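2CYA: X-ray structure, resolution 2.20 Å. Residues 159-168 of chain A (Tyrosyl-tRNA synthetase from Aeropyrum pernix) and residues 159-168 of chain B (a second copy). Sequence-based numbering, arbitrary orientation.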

# COMPACT_ATOMS: atom_id res chain seq x y z
N ASP A 159 6.59 -9.75 6.97
CA ASP A 159 5.68 -8.66 7.31
C ASP A 159 5.12 -8.04 6.03
O ASP A 159 5.81 -7.97 5.01
CB ASP A 159 6.36 -7.62 8.20
CG ASP A 159 7.38 -6.78 7.47
OD1 ASP A 159 8.35 -7.33 6.92
OD2 ASP A 159 7.21 -5.54 7.46
N ALA A 160 3.85 -7.63 6.08
CA ALA A 160 3.14 -7.05 4.95
C ALA A 160 3.83 -5.92 4.18
O ALA A 160 3.64 -5.79 2.98
CB ALA A 160 1.75 -6.57 5.41
N SER A 161 4.63 -5.11 4.87
CA SER A 161 5.31 -4.03 4.19
C SER A 161 6.24 -4.55 3.09
O SER A 161 6.59 -3.82 2.16
CB SER A 161 6.10 -3.20 5.21
OG SER A 161 7.16 -3.95 5.76
N LYS A 162 6.62 -5.83 3.17
CA LYS A 162 7.50 -6.44 2.18
C LYS A 162 6.78 -6.66 0.86
O LYS A 162 7.42 -6.77 -0.18
CB LYS A 162 8.05 -7.78 2.67
CG LYS A 162 8.83 -7.71 3.97
CD LYS A 162 10.10 -6.91 3.84
CE LYS A 162 10.94 -6.98 5.11
NZ LYS A 162 12.27 -6.36 4.91
N LEU A 163 5.46 -6.77 0.91
CA LEU A 163 4.69 -6.95 -0.32
C LEU A 163 4.42 -5.60 -0.95
O LEU A 163 4.28 -5.48 -2.16
CB LEU A 163 3.36 -7.66 -0.03
CG LEU A 163 3.34 -9.18 -0.19
CD1 LEU A 163 4.32 -9.83 0.80
CD2 LEU A 163 1.93 -9.69 0.04
N ILE A 164 4.35 -4.56 -0.13
CA ILE A 164 4.11 -3.22 -0.65
C ILE A 164 5.35 -2.68 -1.39
O ILE A 164 5.21 -1.96 -2.38
CB ILE A 164 3.72 -2.26 0.50
CG1 ILE A 164 2.33 -2.64 1.03
CG2 ILE A 164 3.66 -0.83 0.02
CD1 ILE A 164 1.82 -1.70 2.13
N TYR A 165 6.53 -3.05 -0.91
CA TYR A 165 7.81 -2.60 -1.47
C TYR A 165 7.80 -2.70 -3.00
O TYR A 165 7.86 -1.69 -3.69
CB TYR A 165 8.96 -3.44 -0.86
CG TYR A 165 10.36 -2.99 -1.21
CD1 TYR A 165 11.16 -2.36 -0.27
CD2 TYR A 165 10.89 -3.21 -2.49
CE1 TYR A 165 12.47 -1.97 -0.58
CE2 TYR A 165 12.19 -2.82 -2.81
CZ TYR A 165 12.97 -2.20 -1.85
OH TYR A 165 14.26 -1.80 -2.17
N PRO A 166 7.68 -3.91 -3.56
CA PRO A 166 7.65 -4.16 -5.01
C PRO A 166 6.54 -3.37 -5.72
O PRO A 166 6.72 -2.87 -6.84
CB PRO A 166 7.38 -5.66 -5.11
CG PRO A 166 7.85 -6.20 -3.80
CD PRO A 166 7.47 -5.16 -2.80
N LEU A 167 5.39 -3.29 -5.07
CA LEU A 167 4.25 -2.57 -5.62
C LEU A 167 4.67 -1.11 -5.81
O LEU A 167 4.40 -0.51 -6.85
CB LEU A 167 3.06 -2.66 -4.64
CG LEU A 167 1.92 -3.69 -4.86
CD1 LEU A 167 2.38 -4.86 -5.69
CD2 LEU A 167 1.36 -4.14 -3.49
N MET A 168 5.36 -0.57 -4.82
CA MET A 168 5.84 0.81 -4.89
C MET A 168 6.96 0.95 -5.93
O MET A 168 7.04 1.97 -6.62
CB MET A 168 6.36 1.27 -3.53
CG MET A 168 5.23 1.62 -2.54
SD MET A 168 5.88 2.01 -0.92
CE MET A 168 6.80 3.57 -1.31
N ASP B 159 -5.70 -11.26 -5.28
CA ASP B 159 -4.88 -10.16 -5.80
C ASP B 159 -4.39 -9.30 -4.63
O ASP B 159 -5.09 -9.12 -3.64
CB ASP B 159 -5.64 -9.33 -6.84
CG ASP B 159 -6.73 -8.47 -6.25
OD1 ASP B 159 -7.66 -9.02 -5.61
OD2 ASP B 159 -6.67 -7.24 -6.43
N ALA B 160 -3.16 -8.80 -4.77
CA ALA B 160 -2.50 -7.98 -3.74
C ALA B 160 -3.29 -6.82 -3.16
O ALA B 160 -3.12 -6.47 -1.99
CB ALA B 160 -1.15 -7.47 -4.28
N SER B 161 -4.15 -6.19 -3.96
CA SER B 161 -4.93 -5.07 -3.46
C SER B 161 -5.82 -5.49 -2.28
O SER B 161 -6.23 -4.65 -1.48
CB SER B 161 -5.77 -4.49 -4.59
OG SER B 161 -6.76 -5.41 -5.01
N LYS B 162 -6.08 -6.79 -2.16
CA LYS B 162 -6.92 -7.31 -1.07
C LYS B 162 -6.19 -7.26 0.26
O LYS B 162 -6.83 -7.25 1.31
CB LYS B 162 -7.35 -8.75 -1.34
CG LYS B 162 -8.12 -8.96 -2.64
CD LYS B 162 -9.46 -8.25 -2.62
CE LYS B 162 -10.28 -8.60 -3.86
NZ LYS B 162 -11.66 -8.07 -3.75
N LEU B 163 -4.86 -7.26 0.22
CA LEU B 163 -4.09 -7.18 1.45
C LEU B 163 -3.94 -5.72 1.86
O LEU B 163 -3.82 -5.41 3.04
CB LEU B 163 -2.70 -7.81 1.27
CG LEU B 163 -2.56 -9.28 1.67
CD1 LEU B 163 -3.47 -10.16 0.80
CD2 LEU B 163 -1.11 -9.70 1.51
N ILE B 164 -3.96 -4.83 0.88
CA ILE B 164 -3.83 -3.41 1.18
C ILE B 164 -5.11 -2.86 1.83
O ILE B 164 -5.05 -1.99 2.69
CB ILE B 164 -3.51 -2.61 -0.11
CG1 ILE B 164 -2.10 -2.96 -0.58
CG2 ILE B 164 -3.58 -1.13 0.14
CD1 ILE B 164 -1.66 -2.16 -1.82
N TYR B 165 -6.26 -3.41 1.43
CA TYR B 165 -7.58 -2.98 1.92
C TYR B 165 -7.57 -2.83 3.45
O TYR B 165 -7.71 -1.73 3.96
CB TYR B 165 -8.64 -4.00 1.46
CG TYR B 165 -10.08 -3.62 1.74
CD1 TYR B 165 -10.92 -3.22 0.72
CD2 TYR B 165 -10.60 -3.68 3.04
CE1 TYR B 165 -12.26 -2.89 0.97
CE2 TYR B 165 -11.93 -3.35 3.31
CZ TYR B 165 -12.75 -2.96 2.26
OH TYR B 165 -14.07 -2.62 2.52
N PRO B 166 -7.35 -3.93 4.19
CA PRO B 166 -7.31 -3.93 5.66
C PRO B 166 -6.28 -2.95 6.22
O PRO B 166 -6.50 -2.30 7.25
CB PRO B 166 -6.91 -5.37 6.00
CG PRO B 166 -7.32 -6.15 4.79
CD PRO B 166 -7.03 -5.26 3.64
N LEU B 167 -5.13 -2.88 5.57
CA LEU B 167 -4.05 -1.99 5.98
C LEU B 167 -4.60 -0.56 5.95
O LEU B 167 -4.38 0.22 6.87
CB LEU B 167 -2.85 -2.14 5.03
CG LEU B 167 -1.64 -3.01 5.40
CD1 LEU B 167 -2.00 -4.07 6.41
CD2 LEU B 167 -1.03 -3.63 4.11
N MET B 168 -5.32 -0.24 4.89
CA MET B 168 -5.92 1.09 4.74
C MET B 168 -7.05 1.30 5.75
O MET B 168 -7.22 2.40 6.27
CB MET B 168 -6.47 1.28 3.32
CG MET B 168 -5.37 1.55 2.28
SD MET B 168 -6.04 1.63 0.62
CE MET B 168 -7.08 3.15 0.77

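How do the two backbones lie against each other? Each stretch is a short loop leading into a helix that runs through M168, and an exact two-fold axis relates the copies, so every contact occurs twice unless a residue meets its own mate. The helix axes come no closer than 10.7 Å, with 115° between their N-to-C directions, and the stretches bury 301 Å² between them, both sides summed. The CA atoms of I164(A) and I164(B) are 8.2 Å apart, and A160(A) lies across from L163(B) at 8.0 Å between CA atoms. No hydrogen bond links the stretches; side chains alone meet.

What does the start of chain A contribute? D159(A) stays out of reach, and its poorly ordered carboxylate turns to its own chain: OG of S161(A) donates to OD2 of D159(A) at 2.3 Å, a distance so short that it is best read with caution. The backbone turns here too, with N of K162(A) bonded to O of D159(A) at 2.9 Å. A160(A), by contrast, points toward the partner, and its CB rests 4.2 Å from CD2 of L167(B), a small methyl against a leucine branch. S161(A) then points away, and K162(A) is out of reach, its NZ hydrogen-bonded elsewhere in the structure.

Where do the two stretches come closest? L163(A) points toward the chain B stretch and meets its own mate: CD2 of L163(A) and CD2 of L163(B) are 3.4 Å apart, tight for two methyl groups. The backbone is held by the bond from N of L163(A) to O of A160(A), 2.9 Å. I164(A) sets out sideways, but chi1 in m and chi2 in t extend its end toward the partner, bringing CD1 to 4.0 Å from CD2 of L167(B). These pairings are apolar, so they gain from excluding water and from van der Waals contact.

How does the helix carry on to the last contact? Y165(A) and P166(A) make no contact with the chain B stretch. Proline has no amide hydrogen, so P166(A) cannot bond to the preceding turn, and the helix kinks there. L167(A) points toward the chain B stretch and has the largest covered area in its stretch. Its CD2 serves two neighbors, 4.2 Å from CB of A160(B) and 4.0 Å from CD1 of I164(B), repeating by symmetry the pairings already met from the other side. M168(A) makes no contact with the chain B stretch either; the bond from its N to O of I164(A), 2.8 Å, spans the kink.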